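Side-chain contacts in regulator of polyketide synthase expression (Bifidobacterium adolescentis, PDB 3ONQ), which is of unknown function but probably regulates transcription, binding DNA through a PucR-type helix-turn-helix domain at its C-terminal end: residues 23-28 with 85-90; 56-61 with 141-146; 96-101 with 134-139. All coordinates share one frame; numbering follows the deposited sequence.

Overall arrangement
All three contacts bring a helix against the mixed sheet of the same domain, and no active site or functional ligand is known near them. Interactions 2 and 3 share helix 132-149, which passes over strands 55-61 and 94-100, and their centres lie about 8 Å apart. These strands are sheet neighbours, probably joined by hydrogen bonds from A97 N to I59 O and from A99 N to F57 O, both 2.8 Å. Interaction 1, on strand 86-91 at one border of the sheet, is centred about 11 Å from interaction 3; L98 N lies 2.7 Å from V87 O, a probable hydrogen bond. Interactions 1 and 2 do not touch, their nearest atoms being about 7 Å apart.

Interaction 1: residues 23-28 with 85-90; sequences TIERLA and HVVIGT
With CG anti to the backbone N (chi1 -178°) and the chain extended beyond it, the side chain of E25 spans the gap from its helix to strand 86-91, where its carboxylate meets I88. V87 contributes by a similar rotation, its CG1 also anti to its own N, and this methyl comes to 3.9 Å from E25 CG, the two side chains passing alongside with their ends running opposite ways. Beyond that apolar brush, I88 N donates to E25 OE2 at 2.9 Å in a nearly straight bond (166° at the hydrogen), approaching from well above the carboxylate plane. The strand is outermost in the sheet of this chain: H85, V87 and G89 pair with strand 94-100, whereas the N-H of I88 belongs to the other border and is taken up by a helix side chain. Segment 23-28, part of helix 21-33, crosses the strand segment at -74°, and E25 and V87 have the nearest CA atoms of the two segments. The same OE2 also forms a salt bridge with R75 of helix 67-80, and R75 NH1 hydrogen-bonds to V86 O. The arginine probably stabilises the charge and bridges E25 OE2 and V86 O, acceptors 3.4 Å apart.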
loop_
_atom_site.group_PDB
_atom_site.type_symbol
_atom_site.label_atom_id
_atom_site.label_comp_id
_atom_site.label_asym_id
_atom_site.label_seq_id
_atom_site.Cartn_x
_atom_site.Cartn_y
_atom_site.Cartn_z
ATOM N N THR B 23 25.707 -9.640 8.069
ATOM C CA THR B 23 24.594 -10.405 7.512
ATOM C C THR B 23 23.296 -9.617 7.642
ATOM O O THR B 23 22.472 -9.581 6.720
ATOM C CB THR B 23 24.453 -11.796 8.190
ATOM O OG1 THR B 23 25.668 -12.531 8.011
ATOM C CG2 THR B 23 23.312 -12.587 7.563
ATOM N N ILE B 24 23.120 -8.962 8.781
ATOM C CA ILE B 24 21.925 -8.171 8.990
ATOM C C ILE B 24 21.873 -7.037 7.951
ATOM O O ILE B 24 20.814 -6.735 7.400
ATOM C CB ILE B 24 21.868 -7.614 10.416
ATOM C CG1 ILE B 24 21.887 -8.771 11.420
ATOM C CG2 ILE B 24 20.617 -6.750 10.616
ATOM C CD1 ILE B 24 21.865 -8.338 12.858
ATOM N N GLU B 25 23.022 -6.428 7.680
ATOM C CA GLU B 25 23.100 -5.357 6.690
ATOM C C GLU B 25 22.780 -5.877 5.283
ATOM O O GLU B 25 21.974 -5.288 4.560
ATOM C CB GLU B 25 24.483 -4.703 6.698
ATOM C CG GLU B 25 24.607 -3.547 5.702
ATOM C CD GLU B 25 26.038 -3.076 5.518
ATOM O OE1 GLU B 25 26.939 -3.935 5.438
ATOM O OE2 GLU B 25 26.265 -1.850 5.451
ATOM N N ARG B 26 23.415 -6.981 4.899
ATOM C CA ARG B 26 23.223 -7.514 3.560
ATOM C C ARG B 26 21.768 -7.899 3.366
ATOM O O ARG B 26 21.200 -7.695 2.285
ATOM C CB ARG B 26 24.135 -8.710 3.286
ATOM C CG ARG B 26 23.906 -9.335 1.916
ATOM C CD ARG B 26 24.891 -10.465 1.628
ATOM N NE ARG B 26 25.386 -11.118 2.843
ATOM C CZ ARG B 26 24.775 -12.117 3.483
ATOM N NH1 ARG B 26 23.616 -12.600 3.042
ATOM N NH2 ARG B 26 25.326 -12.629 4.579
ATOM N N LEU B 27 21.169 -8.453 4.421
ATOM C CA LEU B 27 19.764 -8.849 4.383
ATOM C C LEU B 27 18.852 -7.636 4.230
ATOM O O LEU B 27 17.911 -7.656 3.438
ATOM C CB LEU B 27 19.377 -9.650 5.630
ATOM C CG LEU B 27 17.907 -10.056 5.745
ATOM C CD1 LEU B 27 17.505 -11.002 4.612
ATOM C CD2 LEU B 27 17.624 -10.704 7.113
ATOM N N ALA B 28 19.116 -6.581 4.996
ATOM C CA ALA B 28 18.304 -5.379 4.870
ATOM C C ALA B 28 18.488 -4.776 3.472
ATOM O O ALA B 28 17.526 -4.355 2.834
ATOM C CB ALA B 28 18.673 -4.374 5.930
ATOM N N HIS B 85 25.181 5.887 10.338
ATOM C CA HIS B 85 24.515 4.797 9.634
ATOM C C HIS B 85 24.704 4.932 8.139
ATOM O O HIS B 85 24.387 5.972 7.558
ATOM C CB HIS B 85 23.026 4.787 9.960
ATOM C CG HIS B 85 22.739 4.815 11.427
ATOM N ND1 HIS B 85 23.188 3.837 12.289
ATOM C CD2 HIS B 85 22.061 5.708 12.189
ATOM C CE1 HIS B 85 22.796 4.123 13.518
ATOM N NE2 HIS B 85 22.109 5.251 13.484
ATOM N N VAL B 86 25.248 3.884 7.528
ATOM C CA VAL B 86 25.230 3.750 6.086
ATOM C C VAL B 86 25.162 2.261 5.721
ATOM O O VAL B 86 26.021 1.467 6.114
ATOM C CB VAL B 86 26.419 4.490 5.418
ATOM C CG1 VAL B 86 27.729 3.961 5.924
ATOM C CG2 VAL B 86 26.337 4.385 3.891
ATOM N N VAL B 87 24.099 1.883 5.015
ATOM C CA VAL B 87 23.932 0.514 4.530
ATOM C C VAL B 87 24.561 0.393 3.160
ATOM O O VAL B 87 24.187 1.118 2.227
ATOM C CB VAL B 87 22.449 0.133 4.439
ATOM C CG1 VAL B 87 22.279 -1.203 3.701
ATOM C CG2 VAL B 87 21.846 0.065 5.849
ATOM N N ILE B 88 25.520 -0.519 3.041
ATOM C CA ILE B 88 26.278 -0.679 1.805
ATOM C C ILE B 88 26.084 -2.075 1.255
ATOM O O ILE B 88 26.080 -3.045 2.009
ATOM C CB ILE B 88 27.775 -0.428 2.045
ATOM C CG1 ILE B 88 27.978 0.980 2.614
ATOM C CG2 ILE B 88 28.585 -0.640 0.758
ATOM C CD1 ILE B 88 29.428 1.386 2.756
ATOM N N GLY B 89 25.911 -2.178 -0.057
ATOM C CA GLY B 89 25.738 -3.475 -0.694
ATOM C C GLY B 89 26.161 -3.439 -2.148
ATOM O O GLY B 89 26.352 -2.373 -2.725
ATOM N N THR B 90 26.313 -4.604 -2.755
ATOM C CA THR B 90 26.741 -4.654 -4.142
ATOM C C THR B 90 25.643 -5.206 -5.018
ATOM O O THR B 90 24.793 -5.982 -4.571
ATOM C CB THR B 90 28.001 -5.502 -4.328
ATOM O OG1 THR B 90 27.717 -6.846 -3.935
ATOM C CG2 THR B 90 29.130 -4.959 -3.473
#

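Interaction 2: residues 56-61 with 141-146; sequences CFAIGG and RETMFS
T143 faces strand 56-61 with both branches of its side chain, the hydroxyl lying beside A58 and the methyl over G60. With chi1 at -65°, OG1 sits beside the backbone N and CG2 anti to it, which brings the methyl CG2 against the strand backbone, 3.8 Å from G60 N and 3.9 Å from G60 CA. G60 has no CB, and this lets the methyl settle where a side chain would otherwise project from the strand. The other branch lies beside A58, OG1 being 3.5 Å from A58 CB; the hydroxyl bonds not to the strand but to A139 O, one turn back in its own helix. With an alanine here, the A139 carbonyl would probably lose its hydroxyl partner and a gap would open over G60. A second hydroxyl is treated alike: S146 OG donates to E142 O at 2.9 Å, while S146 N reaches the same oxygen from the opposite face of the carbonyl plane. On the helix flank turned from the strand, CE of M144, a selenomethionine in the crystal, lies 3.5 Å above the plane of the F145 ring, offset toward its rim, and R141 NH2 meets that ring in plane at its edge. The helix runs nearly along the strand, the two axes diverging by 22°. Strand 124-131 borders strand 55-61 and sends Y125 against T143 and S146. I59, pointing to the other side of the sheet, packs on helix 107-114, while helix 166-172 covers E142, F145 and S146 through R169.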
loop_
_atom_site.group_PDB
_atom_site.type_symbol
_atom_site.label_atom_id
_atom_site.label_comp_id
_atom_site.label_asym_id
_atom_site.label_seq_id
_atom_site.Cartn_x
_atom_site.Cartn_y
_atom_site.Cartn_z
ATOM N N CYS B 56 17.034 9.724 4.388
ATOM C CA CYS B 56 18.135 8.978 3.815
ATOM C C CYS B 56 18.266 9.332 2.342
ATOM O O CYS B 56 17.354 9.934 1.767
ATOM C CB CYS B 56 17.883 7.469 3.970
ATOM S SG CYS B 56 16.419 6.855 3.042
ATOM N N PHE B 57 19.393 8.945 1.744
ATOM C CA PHE B 57 19.605 9.082 0.311
ATOM C C PHE B 57 20.624 8.034 -0.078
ATOM O O PHE B 57 21.285 7.453 0.788
ATOM C CB PHE B 57 20.112 10.486 -0.057
ATOM C CG PHE B 57 21.404 10.863 0.621
ATOM C CD1 PHE B 57 22.625 10.516 0.061
ATOM C CD2 PHE B 57 21.397 11.572 1.811
ATOM C CE1 PHE B 57 23.818 10.861 0.685
ATOM C CE2 PHE B 57 22.584 11.924 2.439
ATOM C CZ PHE B 57 23.801 11.561 1.880
ATOM N N ALA B 58 20.760 7.797 -1.375
ATOM C CA ALA B 58 21.644 6.747 -1.843
ATOM C C ALA B 58 22.633 7.270 -2.877
ATOM O O ALA B 58 22.338 8.207 -3.627
ATOM C CB ALA B 58 20.821 5.585 -2.419
ATOM N N ILE B 59 23.811 6.659 -2.902
ATOM C CA ILE B 59 24.819 6.946 -3.905
ATOM C C ILE B 59 25.251 5.604 -4.449
ATOM O O ILE B 59 25.390 4.640 -3.680
ATOM C CB ILE B 59 26.051 7.631 -3.291
ATOM C CG1 ILE B 59 25.657 8.946 -2.630
ATOM C CG2 ILE B 59 27.103 7.891 -4.361
ATOM C CD1 ILE B 59 26.824 9.649 -1.909
ATOM N N GLY B 60 25.455 5.521 -5.761
ATOM C CA GLY B 60 25.855 4.265 -6.366
ATOM C C GLY B 60 26.728 4.491 -7.583
ATOM O O GLY B 60 26.605 5.508 -8.269
ATOM N N GLY B 61 27.617 3.538 -7.843
ATOM C CA GLY B 61 28.480 3.566 -9.008
ATOM C C GLY B 61 29.417 2.379 -8.935
ATOM O O GLY B 61 29.160 1.431 -8.195
ATOM N N ARG B 141 16.391 1.605 -5.125
ATOM C CA ARG B 141 15.906 1.131 -6.407
ATOM C C ARG B 141 16.082 2.173 -7.526
ATOM O O ARG B 141 16.531 1.837 -8.616
ATOM C CB ARG B 141 14.467 0.630 -6.297
ATOM C CG ARG B 141 14.379 -0.725 -5.590
ATOM C CD ARG B 141 12.951 -1.231 -5.460
ATOM N NE ARG B 141 12.278 -1.432 -6.742
ATOM C CZ ARG B 141 12.316 -2.565 -7.440
ATOM N NH1 ARG B 141 13.007 -3.603 -6.988
ATOM N NH2 ARG B 141 11.662 -2.666 -8.592
ATOM N N GLU B 142 15.762 3.435 -7.266
ATOM C CA GLU B 142 15.966 4.438 -8.311
ATOM C C GLU B 142 17.446 4.531 -8.653
ATOM O O GLU B 142 17.813 4.808 -9.805
ATOM C CB GLU B 142 15.390 5.808 -7.928
ATOM C CG GLU B 142 16.069 6.499 -6.740
ATOM C CD GLU B 142 15.201 7.621 -6.166
ATOM O OE1 GLU B 142 14.424 8.234 -6.927
ATOM O OE2 GLU B 142 15.276 7.879 -4.950
ATOM N N THR B 143 18.297 4.282 -7.659
ATOM C CA THR B 143 19.741 4.285 -7.882
ATOM C C THR B 143 20.140 3.089 -8.753
ATOM O O THR B 143 20.835 3.243 -9.759
ATOM C CB THR B 143 20.525 4.282 -6.562
ATOM O OG1 THR B 143 20.271 5.505 -5.857
ATOM C CG2 THR B 143 22.023 4.171 -6.825
HETATM N N MSE B 144 19.681 1.902 -8.375
HETATM C CA MSE B 144 19.914 0.709 -9.185
HETATM C C MSE B 144 19.465 0.892 -10.648
HETATM O O MSE B 144 20.234 0.655 -11.573
HETATM C CB MSE B 144 19.203 -0.503 -8.594
HETATM C CG MSE B 144 19.151 -1.724 -9.564
HETATM SE SE MSE B 144 18.114 -3.169 -8.760
HETATM C CE MSE B 144 16.334 -2.406 -9.022
ATOM N N PHE B 145 18.213 1.280 -10.851
ATOM C CA PHE B 145 17.698 1.449 -12.210
ATOM C C PHE B 145 18.418 2.548 -13.010
ATOM O O PHE B 145 18.615 2.403 -14.218
ATOM C CB PHE B 145 16.197 1.724 -12.199
ATOM C CG PHE B 145 15.344 0.492 -12.024
ATOM C CD1 PHE B 145 15.282 -0.472 -13.016
ATOM C CD2 PHE B 145 14.555 0.335 -10.891
ATOM C CE1 PHE B 145 14.472 -1.595 -12.878
ATOM C CE2 PHE B 145 13.751 -0.774 -10.737
ATOM C CZ PHE B 145 13.706 -1.746 -11.727
ATOM N N SER B 146 18.788 3.642 -12.347
ATOM C CA SER B 146 19.521 4.727 -13.010
ATOM C C SER B 146 20.869 4.238 -13.513
ATOM O O SER B 146 21.272 4.555 -14.627
ATOM C CB SER B 146 19.724 5.948 -12.089
ATOM O OG SER B 146 18.509 6.647 -11.877
#

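Interaction 3: residues 96-101 with 134-139; sequences LALACQ and AGASHA
A purely apolar helix-on-sheet contact joins L98, on strand 94-100 in the interior of the sheet, to A136 and A139 on the first half of helix 132-149. The leucine does the reaching and the two alanines offer short side chains for it to pack on. With L98 CG anti to the backbone N (chi1 176°), the isobutyl group extends away from the strand toward the helix; both methyls reach A136, and CD1 touches A139 as well. CD2 lies against the flank of the A136 methyl, 3.6 Å from A136 CB. CD1 sits against the helix backbone, 4.0 Å from both A136 CA and A136 O, and also lies 4.1 Å from A139 CB. Because A136 and A139 are three residues apart, they lie on roughly one face of the helix, and the forked end of L98 fits over the turn between them. Their short side chains allow the strand to come close, the CA atoms of L98 and A136 being 7.1 Å apart. All three residues are buried. L140 also touches L98, and C56 from the adjacent strand 55-61 packs on both L98 and A136, widening this apolar patch; W50 also packs on L98. Two residues earlier on the same side of the strand, L96 continues the row along the helix, meeting L140, T143 and L147. Aliphatic side chains of a sheet packed beneath a covering helix form the layer interface of an alpha-beta-alpha sandwich, the architecture of this domain.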
loop_
_atom_site.group_PDB
_atom_site.type_symbol
_atom_site.label_atom_id
_atom_site.label_comp_id
_atom_site.label_asym_id
_atom_site.label_seq_id
_atom_site.Cartn_x
_atom_site.Cartn_y
_atom_site.Cartn_z
ATOM N N LEU B 96 26.291 0.122 -4.016
ATOM C CA LEU B 96 25.272 1.096 -3.628
ATOM C C LEU B 96 25.379 1.350 -2.137
ATOM O O LEU B 96 25.572 0.420 -1.359
ATOM C CB LEU B 96 23.858 0.602 -3.959
ATOM C CG LEU B 96 23.326 0.760 -5.385
ATOM C CD1 LEU B 96 24.286 0.189 -6.389
ATOM C CD2 LEU B 96 21.949 0.107 -5.522
ATOM N N ALA B 97 25.255 2.615 -1.750
ATOM C CA ALA B 97 25.330 3.009 -0.356
ATOM C C ALA B 97 24.126 3.866 -0.014
ATOM O O ALA B 97 23.855 4.872 -0.681
ATOM C CB ALA B 97 26.614 3.787 -0.089
ATOM N N LEU B 98 23.422 3.464 1.037
ATOM C CA LEU B 98 22.288 4.199 1.552
ATOM C C LEU B 98 22.725 4.882 2.841
ATOM O O LEU B 98 22.994 4.214 3.839
ATOM C CB LEU B 98 21.149 3.236 1.855
ATOM C CG LEU B 98 19.908 3.864 2.489
ATOM C CD1 LEU B 98 19.089 4.592 1.428
ATOM C CD2 LEU B 98 19.080 2.792 3.174
ATOM N N ALA B 99 22.799 6.210 2.824
ATOM C CA ALA B 99 23.241 6.953 4.004
ATOM C C ALA B 99 22.069 7.528 4.783
ATOM O O ALA B 99 21.088 8.013 4.209
ATOM C CB ALA B 99 24.208 8.070 3.608
ATOM N N CYS B 100 22.172 7.482 6.101
ATOM C CA CYS B 100 21.176 8.138 6.924
ATOM C C CYS B 100 21.490 9.630 6.942
ATOM O O CYS B 100 22.628 10.036 7.195
ATOM C CB CYS B 100 21.172 7.571 8.352
ATOM S SG CYS B 100 19.980 8.417 9.410
ATOM N N GLN B 101 20.501 10.455 6.644
ATOM C CA GLN B 101 20.767 11.881 6.607
ATOM C C GLN B 101 20.630 12.467 7.999
ATOM O O GLN B 101 19.527 12.618 8.517
ATOM C CB GLN B 101 19.865 12.613 5.621
ATOM C CG GLN B 101 20.030 14.129 5.717
ATOM C CD GLN B 101 19.173 14.877 4.732
ATOM O OE1 GLN B 101 19.517 14.995 3.554
ATOM N NE2 GLN B 101 18.047 15.398 5.206
ATOM N N ALA B 134 10.366 2.823 3.487
ATOM C CA ALA B 134 9.858 2.891 2.115
ATOM C C ALA B 134 10.719 3.823 1.247
ATOM O O ALA B 134 10.971 3.534 0.081
ATOM C CB ALA B 134 8.396 3.338 2.098
ATOM N N GLY B 135 11.164 4.939 1.818
ATOM C CA GLY B 135 12.034 5.859 1.101
ATOM C C GLY B 135 13.391 5.237 0.827
ATOM O O GLY B 135 13.941 5.371 -0.261
ATOM N N ALA B 136 13.930 4.551 1.829
ATOM C CA ALA B 136 15.171 3.809 1.673
ATOM C C ALA B 136 15.074 2.848 0.490
ATOM O O ALA B 136 15.972 2.795 -0.356
ATOM C CB ALA B 136 15.494 3.049 2.964
ATOM N N SER B 137 13.981 2.093 0.418
ATOM C CA SER B 137 13.802 1.149 -0.692
ATOM C C SER B 137 13.717 1.907 -2.022
ATOM O O SER B 137 14.316 1.508 -3.018
ATOM C CB SER B 137 12.537 0.317 -0.493
ATOM O OG SER B 137 12.349 -0.587 -1.573
ATOM N N HIS B 138 12.969 3.003 -2.018
ATOM C CA HIS B 138 12.872 3.884 -3.176
ATOM C C HIS B 138 14.246 4.414 -3.619
ATOM O O HIS B 138 14.590 4.365 -4.801
ATOM C CB HIS B 138 11.933 5.061 -2.856
ATOM C CG HIS B 138 11.574 5.887 -4.048
ATOM N ND1 HIS B 138 10.591 6.853 -4.025
ATOM C CD2 HIS B 138 12.070 5.892 -5.315
ATOM C CE1 HIS B 138 10.490 7.410 -5.218
ATOM N NE2 HIS B 138 11.378 6.844 -6.019
ATOM N N ALA B 139 15.023 4.935 -2.673
ATOM C CA ALA B 139 16.344 5.487 -2.972
ATOM C C ALA B 139 17.263 4.437 -3.587
ATOM O O ALA B 139 17.941 4.685 -4.585
ATOM C CB ALA B 139 16.987 6.085 -1.699
#